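Local coordinates for protein glutathione S-transferase (Burkholderia glumae, PDB 4ISD) that binds glutathione and probably transfers it to electrophilic substrates, as glutathione S-transferases do, at residues Y80-Y85 with Y90-P95; L28-L33 with W199-V204. All blocks are in the same frame, centred on the assembly; numbering follows the deposited sequence.

Interaction 1 (Y80-Y85 with Y90-P95)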
loop_
_atom_site.group_PDB
_atom_site.type_symbol
_atom_site.label_atom_id
_atom_site.label_comp_id
_atom_site.label_asym_id
_atom_site.label_seq_id
_atom_site.Cartn_x
_atom_site.Cartn_y
_atom_site.Cartn_z
ATOM N N TYR A 80 -3.321 -7.006 8.950
ATOM C CA TYR A 80 -3.571 -6.999 10.382
ATOM C C TYR A 80 -4.490 -8.139 10.803
ATOM O O TYR A 80 -4.248 -8.795 11.826
ATOM C CB TYR A 80 -4.165 -5.649 10.791
ATOM C CG TYR A 80 -4.710 -5.617 12.194
ATOM C CD1 TYR A 80 -3.856 -5.510 13.288
ATOM C CD2 TYR A 80 -6.085 -5.689 12.429
ATOM C CE1 TYR A 80 -4.356 -5.478 14.581
ATOM C CE2 TYR A 80 -6.590 -5.648 13.712
ATOM C CZ TYR A 80 -5.723 -5.551 14.782
ATOM O OH TYR A 80 -6.224 -5.524 16.060
ATOM N N LEU A 81 -5.552 -8.371 10.030
ATOM C CA LEU A 81 -6.442 -9.495 10.326
ATOM C C LEU A 81 -5.696 -10.820 10.161
ATOM O O LEU A 81 -5.922 -11.762 10.907
ATOM C CB LEU A 81 -7.712 -9.450 9.477
ATOM C CG LEU A 81 -8.689 -8.307 9.776
ATOM C CD1 LEU A 81 -9.812 -8.273 8.734
ATOM C CD2 LEU A 81 -9.266 -8.434 11.176
ATOM N N ASP A 82 -4.766 -10.860 9.211
ATOM C CA ASP A 82 -3.925 -12.034 9.011
ATOM C C ASP A 82 -2.970 -12.301 10.173
ATOM O O ASP A 82 -2.517 -13.429 10.352
ATOM C CB ASP A 82 -3.131 -11.903 7.713
ATOM C CG ASP A 82 -3.254 -13.132 6.833
ATOM O OD1 ASP A 82 -4.375 -13.680 6.729
ATOM O OD2 ASP A 82 -2.230 -13.550 6.251
ATOM N N GLU A 83 -2.654 -11.273 10.956
ATOM C CA GLU A 83 -1.740 -11.436 12.082
ATOM C C GLU A 83 -2.490 -11.798 13.356
ATOM O O GLU A 83 -2.010 -12.592 14.175
ATOM C CB GLU A 83 -0.894 -10.172 12.286
ATOM C CG GLU A 83 0.486 -10.273 11.660
ATOM C CD GLU A 83 1.176 -8.942 11.514
ATOM O OE1 GLU A 83 0.913 -8.042 12.334
ATOM O OE2 GLU A 83 1.975 -8.795 10.561
ATOM N N VAL A 84 -3.672 -11.213 13.506
ATOM C CA VAL A 84 -4.524 -11.446 14.671
ATOM C C VAL A 84 -5.250 -12.786 14.553
ATOM O O VAL A 84 -5.452 -13.489 15.539
ATOM C CB VAL A 84 -5.555 -10.306 14.831
ATOM C CG1 VAL A 84 -6.433 -10.531 16.046
ATOM C CG2 VAL A 84 -4.848 -8.948 14.900
ATOM N N TYR A 85 -5.640 -13.146 13.338
ATOM C CA TYR A 85 -6.309 -14.429 13.105
ATOM C C TYR A 85 -5.550 -15.185 12.050
ATOM O O TYR A 85 -5.952 -15.198 10.902
ATOM C CB TYR A 85 -7.759 -14.221 12.654
ATOM C CG TYR A 85 -8.519 -13.365 13.626
ATOM C CD1 TYR A 85 -8.945 -13.877 14.851
ATOM C CD2 TYR A 85 -8.768 -12.025 13.348
ATOM C CE1 TYR A 85 -9.622 -13.075 15.754
ATOM C CE2 TYR A 85 -9.440 -11.221 14.241
ATOM C CZ TYR A 85 -9.861 -11.741 15.438
ATOM O OH TYR A 85 -10.540 -10.927 16.314
ATOM N N TYR A 90 -7.078 -20.157 11.381
ATOM C CA TYR A 90 -7.962 -19.370 10.525
ATOM C C TYR A 90 -7.446 -19.410 9.087
ATOM O O TYR A 90 -6.249 -19.549 8.867
ATOM C CB TYR A 90 -7.984 -17.903 10.987
ATOM C CG TYR A 90 -8.659 -17.658 12.318
ATOM C CD1 TYR A 90 -7.920 -17.584 13.504
ATOM C CD2 TYR A 90 -10.039 -17.495 12.398
ATOM C CE1 TYR A 90 -8.546 -17.355 14.730
ATOM C CE2 TYR A 90 -10.670 -17.272 13.618
ATOM C CZ TYR A 90 -9.922 -17.199 14.779
ATOM O OH TYR A 90 -10.561 -16.977 15.984
ATOM N N ALA A 91 -8.330 -19.266 8.102
ATOM C CA ALA A 91 -7.885 -19.183 6.708
ATOM C C ALA A 91 -7.006 -17.944 6.501
ATOM O O ALA A 91 -7.364 -16.843 6.943
ATOM C CB ALA A 91 -9.064 -19.135 5.777
ATOM N N ALA A 92 -5.869 -18.129 5.829
ATOM C CA ALA A 92 -4.990 -17.012 5.484
ATOM C C ALA A 92 -5.404 -16.319 4.197
ATOM O O ALA A 92 -5.749 -16.968 3.204
ATOM C CB ALA A 92 -3.548 -17.477 5.375
ATOM N N VAL A 93 -5.346 -14.993 4.207
ATOM C CA VAL A 93 -5.655 -14.219 3.016
ATOM C C VAL A 93 -4.384 -13.792 2.292
ATOM O O VAL A 93 -4.447 -13.212 1.196
ATOM C CB VAL A 93 -6.493 -12.996 3.363
ATOM C CG1 VAL A 93 -7.810 -13.445 4.012
ATOM C CG2 VAL A 93 -5.696 -12.039 4.269
ATOM N N LEU A 94 -3.234 -14.075 2.912
ATOM C CA LEU A 94 -1.931 -13.831 2.292
ATOM C C LEU A 94 -1.144 -15.130 2.125
ATOM O O LEU A 94 -1.190 -16.002 2.995
ATOM C CB LEU A 94 -1.110 -12.848 3.130
ATOM C CG LEU A 94 -1.366 -11.339 3.061
ATOM C CD1 LEU A 94 -0.237 -10.588 3.789
ATOM C CD2 LEU A 94 -1.531 -10.842 1.604
ATOM N N PRO A 95 -0.412 -15.261 1.007
ATOM C CA PRO A 95 0.418 -16.446 0.740
ATOM C C PRO A 95 1.435 -16.743 1.845
ATOM O O PRO A 95 1.984 -15.826 2.457
ATOM C CB PRO A 95 1.143 -16.088 -0.569
ATOM C CG PRO A 95 0.240 -15.111 -1.242
ATOM C CD PRO A 95 -0.413 -14.315 -0.125
#
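The linker between the thioredoxin-like and the all-helical domain of the glutathione transferase fold doubles back here on the end of helix 74-84, where Asp-82 and Tyr-85 receive Val-93 and Tyr-90. Asp-82 supplies the polar half. Its OD1 accepts the backbone N-H of Val-93, with N and OD1 3.0 Å apart and the bond almost straight at 174°; the donor comes from the syn side, tilted out of the carboxylate plane. The other oxygen, OD2, rests against CB of Leu-94 at 3.4 Å, so the carboxylate spans two successive linker residues. OD1 also forms a salt bridge with Lys-31, which probably keeps Asp-82 ionised. Just past the helix end, Tyr-85 makes the apolar half with Tyr-90, five residues further along. The edge of the Tyr-85 ring points at the face of Tyr-90 in a T-shaped stack, centroids 5.0 Å apart and planes at 73°. CD1 of Tyr-85 lies 3.5 Å from CZ of Tyr-90, while CB of Tyr-85 sits over the same ring, 3.7 Å from its centroid, as a CH-pi contact. With CG of Tyr-85 anti to its carbonyl carbon (chi1 -55°), the ring crosses that of Tyr-90 at a slant, and OH of Tyr-85 is bonded to His-66. Around the contact, Val-93 packs on Val-27 of helix 19-31 and pairs through its backbone with Ile-168, Leu-81 packs on Val-27 and Leu-28 of helix 19-31 and on Leu-64 of strand 63-66, and Glu-83 reaches Arg-101 and Arg-105 of the second subunit.

Interaction 2 (L28-L33 with W199-V204)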
loop_
_atom_site.group_PDB
_atom_site.type_symbol
_atom_site.label_atom_id
_atom_site.label_comp_id
_atom_site.label_asym_id
_atom_site.label_seq_id
_atom_site.Cartn_x
_atom_site.Cartn_y
_atom_site.Cartn_z
ATOM N N LEU A 28 -12.560 -10.594 5.987
ATOM C CA LEU A 28 -13.320 -11.006 7.164
ATOM C C LEU A 28 -14.114 -12.262 6.859
ATOM O O LEU A 28 -14.101 -13.228 7.630
ATOM C CB LEU A 28 -14.270 -9.887 7.610
ATOM C CG LEU A 28 -13.624 -8.631 8.208
ATOM C CD1 LEU A 28 -14.525 -7.412 8.052
ATOM C CD2 LEU A 28 -13.290 -8.856 9.686
ATOM N N LYS A 29 -14.789 -12.256 5.716
ATOM C CA LYS A 29 -15.638 -13.370 5.363
ATOM C C LYS A 29 -14.848 -14.647 5.110
ATOM O O LYS A 29 -15.255 -15.711 5.552
ATOM C CB LYS A 29 -16.536 -13.009 4.189
ATOM C CG LYS A 29 -17.859 -12.419 4.630
ATOM C CD LYS A 29 -18.766 -13.519 5.152
ATOM C CE LYS A 29 -20.116 -12.974 5.586
ATOM N NZ LYS A 29 -19.975 -11.937 6.641
ATOM N N GLU A 30 -13.709 -14.547 4.434
ATOM C CA GLU A 30 -12.879 -15.730 4.186
ATOM C C GLU A 30 -12.482 -16.431 5.483
ATOM O O GLU A 30 -12.424 -17.664 5.534
ATOM C CB GLU A 30 -11.607 -15.347 3.434
ATOM C CG GLU A 30 -11.851 -14.860 2.032
ATOM C CD GLU A 30 -12.321 -15.951 1.101
ATOM O OE1 GLU A 30 -12.017 -17.142 1.363
ATOM O OE2 GLU A 30 -12.988 -15.611 0.101
ATOM N N LYS A 31 -12.206 -15.632 6.518
ATOM C CA LYS A 31 -11.708 -16.136 7.790
ATOM C C LYS A 31 -12.822 -16.623 8.700
ATOM O O LYS A 31 -12.542 -17.237 9.745
ATOM C CB LYS A 31 -10.925 -15.052 8.522
ATOM C CG LYS A 31 -9.746 -14.482 7.756
ATOM C CD LYS A 31 -8.867 -13.695 8.702
ATOM C CE LYS A 31 -7.421 -14.140 8.641
ATOM N NZ LYS A 31 -6.633 -13.384 7.632
ATOM N N GLY A 32 -14.072 -16.337 8.316
ATOM C CA GLY A 32 -15.250 -16.773 9.060
ATOM C C GLY A 32 -15.535 -15.966 10.322
ATOM O O GLY A 32 -16.104 -16.478 11.281
ATOM N N LEU A 33 -15.145 -14.696 10.321
ATOM C CA LEU A 33 -15.287 -13.823 11.494
ATOM C C LEU A 33 -16.653 -13.109 11.566
ATOM O O LEU A 33 -17.247 -12.771 10.534
ATOM C CB LEU A 33 -14.148 -12.781 11.528
ATOM C CG LEU A 33 -12.719 -13.266 11.815
ATOM C CD1 LEU A 33 -11.667 -12.236 11.384
ATOM C CD2 LEU A 33 -12.537 -13.617 13.290
ATOM N N TRP A 199 -15.093 -13.460 -9.000
ATOM C CA TRP A 199 -16.407 -12.917 -8.605
ATOM C C TRP A 199 -17.381 -13.968 -8.049
ATOM O O TRP A 199 -18.393 -13.615 -7.442
ATOM C CB TRP A 199 -17.077 -12.189 -9.778
ATOM C CG TRP A 199 -16.689 -10.761 -9.870
ATOM C CD1 TRP A 199 -15.673 -10.225 -10.612
ATOM C CD2 TRP A 199 -17.299 -9.665 -9.169
ATOM N NE1 TRP A 199 -15.620 -8.859 -10.420
ATOM C CE2 TRP A 199 -16.609 -8.494 -9.542
ATOM C CE3 TRP A 199 -18.365 -9.564 -8.269
ATOM C CZ2 TRP A 199 -16.957 -7.241 -9.049
ATOM C CZ3 TRP A 199 -18.703 -8.331 -7.782
ATOM C CH2 TRP A 199 -17.998 -7.180 -8.167
ATOM N N ALA A 200 -17.073 -15.248 -8.260
ATOM C CA ALA A 200 -17.961 -16.346 -7.863
ATOM C C ALA A 200 -17.691 -16.915 -6.465
ATOM O O ALA A 200 -18.412 -17.801 -6.005
ATOM C CB ALA A 200 -17.925 -17.486 -8.922
ATOM N N ARG A 201 -16.654 -16.428 -5.794
ATOM C CA ARG A 201 -16.367 -16.876 -4.430
ATOM C C ARG A 201 -17.538 -16.526 -3.515
ATOM O O ARG A 201 -18.125 -15.456 -3.645
ATOM C CB ARG A 201 -15.051 -16.264 -3.923
ATOM C CG ARG A 201 -13.829 -16.729 -4.727
ATOM C CD ARG A 201 -12.518 -16.344 -4.097
ATOM N NE ARG A 201 -12.366 -16.907 -2.761
ATOM C CZ ARG A 201 -11.769 -18.066 -2.497
ATOM N NH1 ARG A 201 -11.263 -18.802 -3.477
ATOM N NH2 ARG A 201 -11.679 -18.491 -1.247
ATOM N N PRO A 202 -17.928 -17.455 -2.632
ATOM C CA PRO A 202 -19.015 -17.123 -1.706
ATOM C C PRO A 202 -18.759 -15.827 -0.924
ATOM O O PRO A 202 -19.730 -15.127 -0.635
ATOM C CB PRO A 202 -19.054 -18.331 -0.770
ATOM C CG PRO A 202 -18.557 -19.450 -1.598
ATOM C CD PRO A 202 -17.590 -18.892 -2.598
ATOM N N SER A 203 -17.503 -15.496 -0.613
ATOM C CA SER A 203 -17.214 -14.255 0.143
ATOM C C SER A 203 -17.574 -12.985 -0.632
ATOM O O SER A 203 -18.250 -12.096 -0.091
ATOM C CB SER A 203 -15.759 -14.182 0.642
ATOM O OG SER A 203 -14.850 -14.126 -0.445
ATOM N N VAL A 204 -17.122 -12.896 -1.884
ATOM C CA VAL A 204 -17.533 -11.792 -2.750
ATOM C C VAL A 204 -19.057 -11.771 -2.934
ATOM O O VAL A 204 -19.681 -10.713 -2.834
ATOM C CB VAL A 204 -16.869 -11.849 -4.144
ATOM C CG1 VAL A 204 -17.538 -10.844 -5.081
ATOM C CG2 VAL A 204 -15.353 -11.599 -4.057
#
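Glu-30, in the last turn of helix 19-31, extends its carboxylate to Arg-201 and Ser-203 at the start of helix 202-212. The guanidinium approaches side-on and uses two nitrogens: NH2 of Arg-201 donates to OE1 of Glu-30 at 3.0 Å, and NE of Arg-201 donates to OE2 of Glu-30 at 3.2 Å. Both oxygens lie close to the guanidinium plane, yet the two flat groups are turned 43° against each other, and NE looks down on the carboxylate from above its plane. OE2 of Glu-30 is also met by the hydroxyl of Ser-203, although the modelled separation is too short to be trusted in detail. Beside this polar group the two segments also meet through carbon, CB of Lys-29 lying 3.8 Å from CB of Ser-203. Torsions account for the meeting: Glu-30 bends at chi2 (-69°), which swings its carboxylate across to the other helix, and Ser-203 holds OG between its backbone N and carbonyl carbon (chi1 64°). In the second shell, NH1 of Arg-201 is hydrogen-bonded to OH of Tyr-160, and Trp-166 makes a cation-pi contact with the guanidinium, so Tyr-160 and Trp-166 help to fix the orientation of that group. Val-204, next along helix 202-212, packs on Met-22 and Val-26 of helix 19-31. The salt bridge thus joins the N-terminal and C-terminal domains by charge, and the two-nitrogen grip of Arg-201 would be expected to keep Glu-30 charged.

The two contacts lie about 13 Å apart, centre to centre, near the C-terminal end of helix 19-31, which supplies one segment of interaction 2 and borders interaction 1. Along the chain interaction 1 is nested in the long loop closed by interaction 2: segment 28-33 comes first, then 80-85 and 90-95, and finally 199-204. Lys-31 and Leu-33 connect them directly, Leu-33 by packing on the Tyr-85 ring. Interaction 1 holds the linker where it leaves the thioredoxin-like domain at the end of helix 74-84, whereas interaction 2 bridges that domain and the helical one by tying helix 19-31 to the C-terminal helix 202-212.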